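Local coordinates for protein alanine racemase 1 (Caldanaerobacter subterraneus subsp. tengcongensis MB4, PDB 4Y2W) that belongs to the alanine racemase family, which joins a TIM-type beta/alpha barrel to a beta-rich C-terminal domain and here forms a two-subunit assembly, at residues 1-5 / 329-333; 132-136 / 183-187; 123-127 / 158-162. The protein carries 1 engineered substitution. All coordinates share one frame; numbering follows the deposited sequence.

Interaction 1 of 3, residues 1-5 / 329-333; sequences VKFDG and VEIGD. Engineered in segment 1-5: V1 (natural residue Met).
K2 reaches along the outside of the loop 329-333 and has more surface buried by this contact than any other residue. With CG anti to the carbonyl carbon (chi1 -66°) and an extended chain as far as CE, the methylenes run past the two carbonyls at the middle of the loop: CD comes to 3.6 Å from I331 O, and CA lies 3.7 Å from G332 O. A bend at the last torsion then carries NZ to E330, where NZ and OE1 form a salt bridge of 3.0 Å, weak as a hydrogen bond. A long flexible lysine suits this exposed place, since its carbon chain can lie on backbone while its charge meets a carboxylate. The second acid, D333, keeps its OD1 at 4.7 Å from K2 NZ, probably adding to the negative field around the ammonium group.

E330 to D333 form a type II beta turn, with G332 at the third position. Its positive phi (94°) is readily taken up by glycine, and with no side chain G332 lets K2 and the F3 ring come up against its backbone. D333 OD2 accepts from E330 N at 2.7 Å, tying the ends of the turn together. The turn leads into strand 334-336 of the C-terminal domain's sheet; G332 O accepts a hydrogen bond from R253 NH1, and the G332 backbone is hydrogen-bonded to V254, both on neighbouring strand 248-260.

F3 brings the far end of its ring to this glycine, CZ standing 3.7 Å from G332 CA. At the ring edge, near the ring plane, I331 CG2 lies 4.1 Å from F3 CE2, the side chains crossing at a slant. A flat apolar ring suits this place, packing also on P8, R253 and P90 of the second subunit.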
ATOM      1  N   VAL A   1     -23.478  13.323  -3.528  1.00 70.72           N
ATOM      2  CA  VAL A   1     -24.295  12.880  -2.354  1.00 71.03           C
ATOM      3  C   VAL A   1     -23.397  12.561  -1.157  1.00 67.63           C
ATOM      4  O   VAL A   1     -22.178  12.436  -1.304  1.00 67.45           O
ATOM      5  CB  VAL A   1     -25.176  11.644  -2.684  1.00 73.03           C
ATOM      6  CG1 VAL A   1     -26.405  12.053  -3.490  1.00 73.35           C
ATOM      7  CG2 VAL A   1     -24.375  10.575  -3.421  1.00 72.56           C
ATOM      8  N   LYS A   2     -24.012  12.432   0.019  1.00 63.48           N
ATOM      9  CA  LYS A   2     -23.292  12.100   1.253  1.00 59.36           C
ATOM     10  C   LYS A   2     -22.648  10.714   1.160  1.00 55.01           C
ATOM     11  O   LYS A   2     -21.422  10.585   1.209  1.00 55.38           O
ATOM     12  CB  LYS A   2     -24.233  12.149   2.465  1.00 60.98           C
ATOM     13  CG  LYS A   2     -24.783  13.527   2.810  1.00 63.18           C
ATOM     14  CD  LYS A   2     -25.771  13.440   3.969  1.00 64.76           C
ATOM     15  CE  LYS A   2     -26.559  14.730   4.175  1.00 65.91           C
ATOM     16  NZ  LYS A   2     -25.755  15.820   4.798  1.00 65.77           N
ATOM     17  N   PHE A   3     -23.481   9.684   1.017  1.00 49.23           N
ATOM     18  CA  PHE A   3     -23.008   8.304   0.934  1.00 45.21           C
ATOM     19  C   PHE A   3     -23.585   7.602  -0.288  1.00 43.70           C
ATOM     20  O   PHE A   3     -24.571   8.054  -0.868  1.00 43.20           O
ATOM     21  CB  PHE A   3     -23.384   7.540   2.202  1.00 43.86           C
ATOM     22  CG  PHE A   3     -22.735   8.077   3.445  1.00 42.25           C
ATOM     23  CD1 PHE A   3     -21.372   7.914   3.655  1.00 41.93           C
ATOM     24  CD2 PHE A   3     -23.480   8.756   4.397  1.00 41.40           C
ATOM     25  CE1 PHE A   3     -20.766   8.412   4.799  1.00 41.50           C
ATOM     26  CE2 PHE A   3     -22.881   9.257   5.543  1.00 41.06           C
ATOM     27  CZ  PHE A   3     -21.523   9.082   5.745  1.00 41.25           C
ATOM     28  N   ASP A   4     -22.952   6.498  -0.673  1.00 42.66           N
ATOM     29  CA  ASP A   4     -23.364   5.730  -1.849  1.00 42.66           C
ATOM     30  C   ASP A   4     -22.806   4.310  -1.761  1.00 42.03           C
ATOM     31  O   ASP A   4     -22.259   3.927  -0.735  1.00 44.44           O
ATOM     32  CB  ASP A   4     -22.900   6.435  -3.133  1.00 42.36           C
ATOM     33  CG  ASP A   4     -21.387   6.566  -3.223  1.00 42.19           C
ATOM     34  OD1 ASP A   4     -20.669   5.862  -2.485  1.00 41.76           O
ATOM     35  OD2 ASP A   4     -20.912   7.379  -4.041  1.00 42.20           O
ATOM     36  N   GLY A   5     -22.943   3.537  -2.833  1.00 41.42           N
ATOM     37  CA  GLY A   5     -22.454   2.162  -2.868  1.00 41.13           C
ATOM     38  C   GLY A   5     -20.971   1.998  -2.592  1.00 40.76           C
ATOM     39  O   GLY A   5     -20.554   0.983  -2.041  1.00 42.26           O
ATOM     40  N   VAL A 329     -21.159  21.767  10.060  1.00 51.91           N
ATOM     41  CA  VAL A 329     -20.570  20.454   9.793  1.00 52.15           C
ATOM     42  C   VAL A 329     -21.612  19.364  10.028  1.00 52.12           C
ATOM     43  O   VAL A 329     -22.398  19.431  10.975  1.00 50.59           O
ATOM     44  CB  VAL A 329     -19.318  20.193  10.660  1.00 52.52           C
ATOM     45  CG1 VAL A 329     -18.778  18.789  10.425  1.00 52.51           C
ATOM     46  CG2 VAL A 329     -18.237  21.219  10.353  1.00 52.47           C
ATOM     47  N   GLU A 330     -21.603  18.365   9.149  1.00 52.26           N
ATOM     48  CA  GLU A 330     -22.617  17.320   9.142  1.00 52.39           C
ATOM     49  C   GLU A 330     -22.007  15.956   8.848  1.00 52.18           C
ATOM     50  O   GLU A 330     -20.874  15.854   8.372  1.00 51.24           O
ATOM     51  CB  GLU A 330     -23.674  17.626   8.082  1.00 52.94           C
ATOM     52  CG  GLU A 330     -24.582  18.799   8.411  1.00 53.22           C
ATOM     53  CD  GLU A 330     -25.771  18.889   7.474  1.00 52.86           C
ATOM     54  OE1 GLU A 330     -25.666  18.413   6.323  1.00 51.23           O
ATOM     55  OE2 GLU A 330     -26.813  19.433   7.891  1.00 53.71           O
ATOM     56  N   ILE A 331     -22.782  14.913   9.126  1.00 51.87           N
ATOM     57  CA  ILE A 331     -22.372  13.546   8.837  1.00 50.89           C
ATOM     58  C   ILE A 331     -22.436  13.358   7.326  1.00 49.57           C
ATOM     59  O   ILE A 331     -23.473  13.614   6.712  1.00 49.75           O
ATOM     60  CB  ILE A 331     -23.298  12.514   9.523  1.00 51.56           C
ATOM     61  CG1 ILE A 331     -23.331  12.719  11.048  1.00 52.14           C
ATOM     62  CG2 ILE A 331     -22.873  11.095   9.175  1.00 51.25           C
ATOM     63  CD1 ILE A 331     -21.982  12.645  11.732  1.00 52.71           C
ATOM     64  N   GLY A 332     -21.326  12.930   6.730  1.00 47.02           N
ATOM     65  CA  GLY A 332     -21.261  12.712   5.288  1.00 45.08           C
ATOM     66  C   GLY A 332     -20.730  13.891   4.492  1.00 43.58           C
ATOM     67  O   GLY A 332     -20.786  13.883   3.260  1.00 41.62           O
ATOM     68  N   ASP A 333     -20.219  14.911   5.179  1.00 43.06           N
ATOM     69  CA  ASP A 333     -19.496  15.980   4.497  1.00 43.53           C
ATOM     70  C   ASP A 333     -18.170  15.430   3.991  1.00 43.41           C
ATOM     71  O   ASP A 333     -17.516  14.640   4.674  1.00 43.99           O
ATOM     72  CB  ASP A 333     -19.250  17.176   5.421  1.00 43.64           C
ATOM     73  CG  ASP A 333     -20.508  17.988   5.681  1.00 44.82           C
ATOM     74  OD1 ASP A 333     -21.491  17.854   4.913  1.00 45.25           O
ATOM     75  OD2 ASP A 333     -20.511  18.767   6.662  1.00 44.73           O
TER

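Interaction 2 of 3, residues 132-136 / 183-187; sequences IDTGL and QFDKF
T134 and Q183 supply the polar part of the contact. Q183 NE2 donates to T134 OG1 over 3.0 Å, with an N-H...O angle of 149° and the hydroxyl about 20° out of the amide plane. T134 holds OG1 between its backbone N and carbonyl carbon (chi1 52°), which turns the hydroxyl to the glutamine, and OG1 is also hydrogen-bonded to S167 OG. The amide of Q183 is held at its other end too, since OE1 accepts from A170 N. Glutamine suits this buried place because one flat group can serve acceptor and donor at once, linking the helix to two loops. Inside the loop, D133 OD1 accepts from G135 N at 3.2 Å, an Asx turn that shapes the backbone beside T134; the positive phi of G135 is one that glycine adopts with ease.

The methyl of T134 carries the apolar part, CG2 resting 3.9 Å from F187 CB, one helical turn on from Q183. Farther along, I132 CG1 meets the edge of the F187 ring, close to its plane, at 3.7 Å from CE1, the two side chains crossing at about a right angle. I165 of strand 160-166 touches both side chains and extends this apolar patch. At the surface K186 stretches out alongside, its CD 4.1 Å from T134 O.

The side chain of L136 is about 7 Å from a bound alanine, packs on Y268 of the second subunit and touches H168, which belongs to the pocket. Helix 177-195, which follows the neighbouring strand 160-166, thus packs on the loop after strand 126-131, as in a TIM barrel, where successive beta-alpha units lie side by side and the beta-to-alpha loops carry the pocket.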
ATOM      1  N   ILE A 132      21.073   0.582 -21.188  1.00 46.68           N
ATOM      2  CA  ILE A 132      22.431   1.003 -20.997  1.00 47.65           C
ATOM      3  C   ILE A 132      22.591   1.771 -19.702  1.00 47.91           C
ATOM      4  O   ILE A 132      21.835   2.660 -19.405  1.00 47.66           O
ATOM      5  CB  ILE A 132      22.888   1.868 -22.177  1.00 48.16           C
ATOM      6  CG1 ILE A 132      22.526   1.193 -23.479  1.00 48.70           C
ATOM      7  CG2 ILE A 132      24.376   2.087 -22.133  1.00 48.38           C
ATOM      8  CD1 ILE A 132      23.278  -0.088 -23.725  1.00 48.90           C
ATOM      9  N   ASP A 133      23.605   1.425 -18.937  1.00 48.22           N
ATOM     10  CA  ASP A 133      23.881   2.125 -17.691  1.00 48.59           C
ATOM     11  C   ASP A 133      24.909   3.228 -17.944  1.00 50.08           C
ATOM     12  O   ASP A 133      26.106   2.961 -18.058  1.00 51.51           O
ATOM     13  CB  ASP A 133      24.390   1.137 -16.643  1.00 48.67           C
ATOM     14  CG  ASP A 133      24.319   1.687 -15.237  1.00 48.91           C
ATOM     15  OD1 ASP A 133      24.485   2.916 -15.059  1.00 47.39           O
ATOM     16  OD2 ASP A 133      24.098   0.880 -14.305  1.00 48.98           O
ATOM     17  N   THR A 134      24.433   4.466 -18.033  1.00 50.81           N
ATOM     18  CA  THR A 134      25.286   5.606 -18.352  1.00 50.38           C
ATOM     19  C   THR A 134      25.732   6.395 -17.120  1.00 51.34           C
ATOM     20  O   THR A 134      26.376   7.432 -17.260  1.00 53.40           O
ATOM     21  CB  THR A 134      24.574   6.571 -19.322  1.00 50.99           C
ATOM     22  OG1 THR A 134      23.286   6.920 -18.802  1.00 51.11           O
ATOM     23  CG2 THR A 134      24.400   5.927 -20.687  1.00 51.32           C
ATOM     24  N   GLY A 135      25.412   5.905 -15.922  1.00 52.88           N
ATOM     25  CA  GLY A 135      25.767   6.614 -14.681  1.00 53.39           C
ATOM     26  C   GLY A 135      24.966   6.243 -13.439  1.00 53.33           C
ATOM     27  O   GLY A 135      25.491   6.297 -12.321  1.00 53.53           O
ATOM     28  N   LEU A 136      23.699   5.874 -13.635  1.00 51.63           N
ATOM     29  CA  LEU A 136      22.778   5.558 -12.539  1.00 51.03           C
ATOM     30  C   LEU A 136      23.194   4.346 -11.686  1.00 51.37           C
ATOM     31  O   LEU A 136      22.820   4.251 -10.512  1.00 51.64           O
ATOM     32  CB  LEU A 136      21.368   5.346 -13.106  1.00 51.48           C
ATOM     33  CG  LEU A 136      20.204   5.069 -12.148  1.00 51.40           C
ATOM     34  CD1 LEU A 136      19.941   6.240 -11.212  1.00 51.48           C
ATOM     35  CD2 LEU A 136      18.950   4.737 -12.945  1.00 50.94           C
ATOM     36  N   GLN A 183      26.031  11.852 -19.315  1.00 59.82           N
ATOM     37  CA  GLN A 183      25.333  10.581 -19.524  1.00 59.43           C
ATOM     38  C   GLN A 183      24.809  10.471 -20.950  1.00 58.81           C
ATOM     39  O   GLN A 183      24.858   9.401 -21.560  1.00 58.43           O
ATOM     40  CB  GLN A 183      24.164  10.423 -18.544  1.00 59.45           C
ATOM     41  CG  GLN A 183      24.564  10.222 -17.092  1.00 59.07           C
ATOM     42  CD  GLN A 183      23.384   9.845 -16.214  1.00 59.98           C
ATOM     43  OE1 GLN A 183      22.888  10.662 -15.435  1.00 60.35           O
ATOM     44  NE2 GLN A 183      22.922   8.605 -16.341  1.00 60.47           N
ATOM     45  N   PHE A 184      24.301  11.583 -21.473  1.00 58.90           N
ATOM     46  CA  PHE A 184      23.769  11.623 -22.832  1.00 60.23           C
ATOM     47  C   PHE A 184      24.854  11.319 -23.869  1.00 61.44           C
ATOM     48  O   PHE A 184      24.648  10.502 -24.763  1.00 61.48           O
ATOM     49  CB  PHE A 184      23.135  12.985 -23.113  1.00 60.22           C
ATOM     50  CG  PHE A 184      22.441  13.067 -24.441  1.00 60.74           C
ATOM     51  CD1 PHE A 184      21.176  12.527 -24.609  1.00 60.24           C
ATOM     52  CD2 PHE A 184      23.054  13.684 -25.524  1.00 60.90           C
ATOM     53  CE1 PHE A 184      20.534  12.596 -25.833  1.00 60.34           C
ATOM     54  CE2 PHE A 184      22.417  13.757 -26.749  1.00 60.15           C
ATOM     55  CZ  PHE A 184      21.155  13.213 -26.904  1.00 60.50           C
ATOM     56  N   ASP A 185      26.008  11.970 -23.734  1.00 62.26           N
ATOM     57  CA  ASP A 185      27.125  11.774 -24.662  1.00 61.35           C
ATOM     58  C   ASP A 185      27.604  10.319 -24.675  1.00 61.31           C
ATOM     59  O   ASP A 185      27.744   9.729 -25.747  1.00 61.76           O
ATOM     60  CB  ASP A 185      28.290  12.717 -24.326  1.00 60.80           C
ATOM     61  CG  ASP A 185      27.978  14.181 -24.638  1.00 60.62           C
ATOM     62  OD1 ASP A 185      26.908  14.473 -25.214  1.00 60.36           O
ATOM     63  OD2 ASP A 185      28.812  15.046 -24.303  1.00 60.13           O
ATOM     64  N   LYS A 186      27.843   9.742 -23.497  1.00 61.02           N
ATOM     65  CA  LYS A 186      28.225   8.327 -23.393  1.00 61.02           C
ATOM     66  C   LYS A 186      27.261   7.442 -24.170  1.00 60.51           C
ATOM     67  O   LYS A 186      27.678   6.552 -24.912  1.00 60.01           O
ATOM     68  CB  LYS A 186      28.239   7.865 -21.938  1.00 62.39           C
ATOM     69  CG  LYS A 186      29.444   8.322 -21.141  1.00 65.18           C
ATOM     70  CD  LYS A 186      29.537   7.553 -19.835  1.00 67.57           C
ATOM     71  CE  LYS A 186      30.633   8.103 -18.939  1.00 69.78           C
ATOM     72  NZ  LYS A 186      30.721   7.356 -17.655  1.00 69.95           N
ATOM     73  N   PHE A 187      25.970   7.705 -23.982  1.00 60.43           N
ATOM     74  CA  PHE A 187      24.908   6.957 -24.643  1.00 58.80           C
ATOM     75  C   PHE A 187      25.028   7.076 -26.160  1.00 58.63           C
ATOM     76  O   PHE A 187      25.100   6.066 -26.860  1.00 58.79           O
ATOM     77  CB  PHE A 187      23.540   7.467 -24.169  1.00 57.88           C
ATOM     78  CG  PHE A 187      22.382   6.608 -24.598  1.00 56.11           C
ATOM     79  CD1 PHE A 187      22.330   5.265 -24.255  1.00 55.09           C
ATOM     80  CD2 PHE A 187      21.331   7.152 -25.325  1.00 55.40           C
ATOM     81  CE1 PHE A 187      21.264   4.476 -24.644  1.00 54.85           C
ATOM     82  CE2 PHE A 187      20.259   6.366 -25.713  1.00 55.32           C
ATOM     83  CZ  PHE A 187      20.225   5.027 -25.373  1.00 54.81           C
TER

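Interaction 3 of 3, residues 123-127 / 158-162; sequences NKRAK and RGLIL
A126 brackets L160 in a parallel strand pair: A126 N donates to G159 O at 3.1 Å, while I161 N donates to A126 O at 3.2 Å. CA-H...O contacts supplement the ladder, among them R125 CA to G159 O at 3.4 Å.

On one face of the sheet the A126 methyl meets L160, CB to CD2 4.2 Å; a small alanine suits this place, where helix 109-121 packs against it with L115 and S119. These are neighbouring strands of the barrel, joined through helix 144-155 as a beta-alpha-beta crossover.

On the other face K127 and I161 lie side by side, with CG of the lysine 4.1 Å from I161 CD1. K127 then bends at chi3 (-89°), and its long chain lets the charge reach a salt bridge with D101. Beta-branched isoleucine suits a strand and offers CG1 and CD1 to its neighbours.

Just before the strand R125 folds over I161, crossing it at about a right angle. I161 CG1 sits over one face of the guanidinium, 3.6 Å from R125 NE. Arginine can cover this apolar chain while R125 NH1 makes a weak hydrogen bond to R158 O at 3.4 Å.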
ATOM      1  N   ASN A 123       7.113 -19.663 -32.506  1.00 58.47           N
ATOM      2  CA  ASN A 123       7.115 -19.142 -33.881  1.00 58.83           C
ATOM      3  C   ASN A 123       6.700 -17.667 -33.976  1.00 59.65           C
ATOM      4  O   ASN A 123       6.103 -17.242 -34.968  1.00 59.27           O
ATOM      5  CB  ASN A 123       6.236 -20.012 -34.791  1.00 58.60           C
ATOM      6  CG  ASN A 123       6.534 -21.496 -34.648  1.00 58.59           C
ATOM      7  OD1 ASN A 123       5.647 -22.289 -34.335  1.00 59.31           O
ATOM      8  ND2 ASN A 123       7.789 -21.874 -34.867  1.00 57.87           N
ATOM      9  N   LYS A 124       7.026 -16.901 -32.935  1.00 60.58           N
ATOM     10  CA  LYS A 124       6.808 -15.456 -32.905  1.00 59.79           C
ATOM     11  C   LYS A 124       8.158 -14.781 -32.691  1.00 58.67           C
ATOM     12  O   LYS A 124       9.164 -15.454 -32.457  1.00 56.68           O
ATOM     13  CB  LYS A 124       5.836 -15.069 -31.781  1.00 60.61           C
ATOM     14  CG  LYS A 124       4.433 -15.648 -31.932  1.00 61.84           C
ATOM     15  CD  LYS A 124       3.521 -15.300 -30.759  1.00 62.24           C
ATOM     16  CE  LYS A 124       2.692 -14.044 -31.002  1.00 62.93           C
ATOM     17  NZ  LYS A 124       3.495 -12.789 -31.022  1.00 62.76           N
ATOM     18  N   ARG A 125       8.178 -13.454 -32.776  1.00 58.48           N
ATOM     19  CA  ARG A 125       9.408 -12.689 -32.597  1.00 59.45           C
ATOM     20  C   ARG A 125       9.290 -11.768 -31.378  1.00 58.03           C
ATOM     21  O   ARG A 125       8.381 -10.942 -31.304  1.00 57.82           O
ATOM     22  CB  ARG A 125       9.723 -11.883 -33.859  1.00 61.33           C
ATOM     23  CG  ARG A 125       9.559 -12.666 -35.160  1.00 63.31           C
ATOM     24  CD  ARG A 125      10.685 -12.396 -36.148  1.00 64.81           C
ATOM     25  NE  ARG A 125      10.751 -11.001 -36.583  1.00 66.16           N
ATOM     26  CZ  ARG A 125      11.762 -10.471 -37.273  1.00 68.31           C
ATOM     27  NH1 ARG A 125      12.812 -11.211 -37.621  1.00 68.59           N
ATOM     28  NH2 ARG A 125      11.725  -9.188 -37.621  1.00 68.57           N
ATOM     29  N   ALA A 126      10.213 -11.920 -30.430  1.00 56.46           N
ATOM     30  CA  ALA A 126      10.163 -11.179 -29.164  1.00 55.39           C
ATOM     31  C   ALA A 126      10.856  -9.824 -29.273  1.00 54.01           C
ATOM     32  O   ALA A 126      12.083  -9.751 -29.382  1.00 53.43           O
ATOM     33  CB  ALA A 126      10.791 -11.998 -28.044  1.00 54.95           C
ATOM     34  N   LYS A 127      10.062  -8.757 -29.240  1.00 52.31           N
ATOM     35  CA  LYS A 127      10.593  -7.396 -29.251  1.00 51.85           C
ATOM     36  C   LYS A 127      11.414  -7.150 -27.987  1.00 50.83           C
ATOM     37  O   LYS A 127      11.015  -7.571 -26.906  1.00 51.35           O
ATOM     38  CB  LYS A 127       9.448  -6.383 -29.349  1.00 51.99           C
ATOM     39  CG  LYS A 127       8.757  -6.376 -30.704  1.00 52.85           C
ATOM     40  CD  LYS A 127       7.541  -5.457 -30.741  1.00 54.08           C
ATOM     41  CE  LYS A 127       6.272  -6.178 -30.310  1.00 55.66           C
ATOM     42  NZ  LYS A 127       5.042  -5.358 -30.510  1.00 56.27           N
ATOM     43  N   ARG A 158      17.399 -14.122 -35.295  1.00 63.96           N
ATOM     44  CA  ARG A 158      16.121 -13.985 -36.007  1.00 64.18           C
ATOM     45  C   ARG A 158      14.885 -14.141 -35.109  1.00 63.50           C
ATOM     46  O   ARG A 158      13.797 -13.690 -35.468  1.00 62.22           O
ATOM     47  CB  ARG A 158      16.049 -14.977 -37.179  1.00 64.89           C
ATOM     48  CG  ARG A 158      15.975 -16.447 -36.780  1.00 66.03           C
ATOM     49  CD  ARG A 158      16.236 -17.355 -37.973  1.00 66.73           C
ATOM     50  NE  ARG A 158      16.230 -18.776 -37.616  1.00 66.37           N
ATOM     51  CZ  ARG A 158      15.139 -19.503 -37.373  1.00 66.44           C
ATOM     52  NH1 ARG A 158      15.264 -20.787 -37.061  1.00 66.81           N
ATOM     53  NH2 ARG A 158      13.923 -18.963 -37.432  1.00 65.88           N
ATOM     54  N   GLY A 159      15.054 -14.784 -33.954  1.00 62.01           N
ATOM     55  CA  GLY A 159      13.973 -14.923 -32.984  1.00 61.05           C
ATOM     56  C   GLY A 159      13.628 -13.632 -32.259  1.00 60.24           C
ATOM     57  O   GLY A 159      12.534 -13.506 -31.706  1.00 60.82           O
ATOM     58  N   LEU A 160      14.562 -12.681 -32.250  1.00 58.79           N
ATOM     59  CA  LEU A 160      14.353 -11.383 -31.611  1.00 57.21           C
ATOM     60  C   LEU A 160      14.093 -10.289 -32.634  1.00 55.97           C
ATOM     61  O   LEU A 160      14.369 -10.456 -33.819  1.00 56.89           O
ATOM     62  CB  LEU A 160      15.583 -10.996 -30.789  1.00 56.37           C
ATOM     63  CG  LEU A 160      16.066 -12.008 -29.754  1.00 56.24           C
ATOM     64  CD1 LEU A 160      17.281 -11.460 -29.018  1.00 55.90           C
ATOM     65  CD2 LEU A 160      14.950 -12.360 -28.783  1.00 56.25           C
ATOM     66  N   ILE A 161      13.543  -9.178 -32.153  1.00 55.34           N
ATOM     67  CA  ILE A 161      13.506  -7.925 -32.896  1.00 54.69           C
ATOM     68  C   ILE A 161      14.160  -6.872 -32.009  1.00 55.36           C
ATOM     69  O   ILE A 161      13.677  -6.587 -30.910  1.00 55.69           O
ATOM     70  CB  ILE A 161      12.073  -7.469 -33.242  1.00 54.32           C
ATOM     71  CG1 ILE A 161      11.291  -8.589 -33.936  1.00 53.81           C
ATOM     72  CG2 ILE A 161      12.113  -6.231 -34.133  1.00 54.50           C
ATOM     73  CD1 ILE A 161       9.823  -8.272 -34.142  1.00 53.38           C
ATOM     74  N   LEU A 162      15.259  -6.305 -32.491  1.00 55.12           N
ATOM     75  CA  LEU A 162      16.034  -5.336 -31.731  1.00 54.48           C
ATOM     76  C   LEU A 162      15.478  -3.928 -31.982  1.00 54.70           C
ATOM     77  O   LEU A 162      16.068  -3.122 -32.710  1.00 54.57           O
ATOM     78  CB  LEU A 162      17.510  -5.460 -32.121  1.00 54.42           C
ATOM     79  CG  LEU A 162      18.585  -4.860 -31.217  1.00 55.45           C
ATOM     80  CD1 LEU A 162      18.273  -5.047 -29.740  1.00 56.22           C
ATOM     81  CD2 LEU A 162      19.926  -5.493 -31.555  1.00 55.55           C
TER

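How the interactions relate
Interactions 2 and 3 belong to the barrel domain, and interaction 1 lays the N-terminal tail on a loop of the C-terminal domain, on the far side of the chain's centre. Strand 126-131 ties the barrel pair together: interaction 3 pairs its start with that of strand 160-166, while interaction 2 docks the loop beyond its end on helix 177-195. Their centres are 26 Å apart, and their segments alternate along the sequence. Both fall between the two halves of interaction 1, whose centre is 53 Å from that of interaction 2 and 55 Å from that of interaction 3. Interactions 1 and 2 both touch the second subunit, the first through the N-terminal tail and the second through the loop of L136.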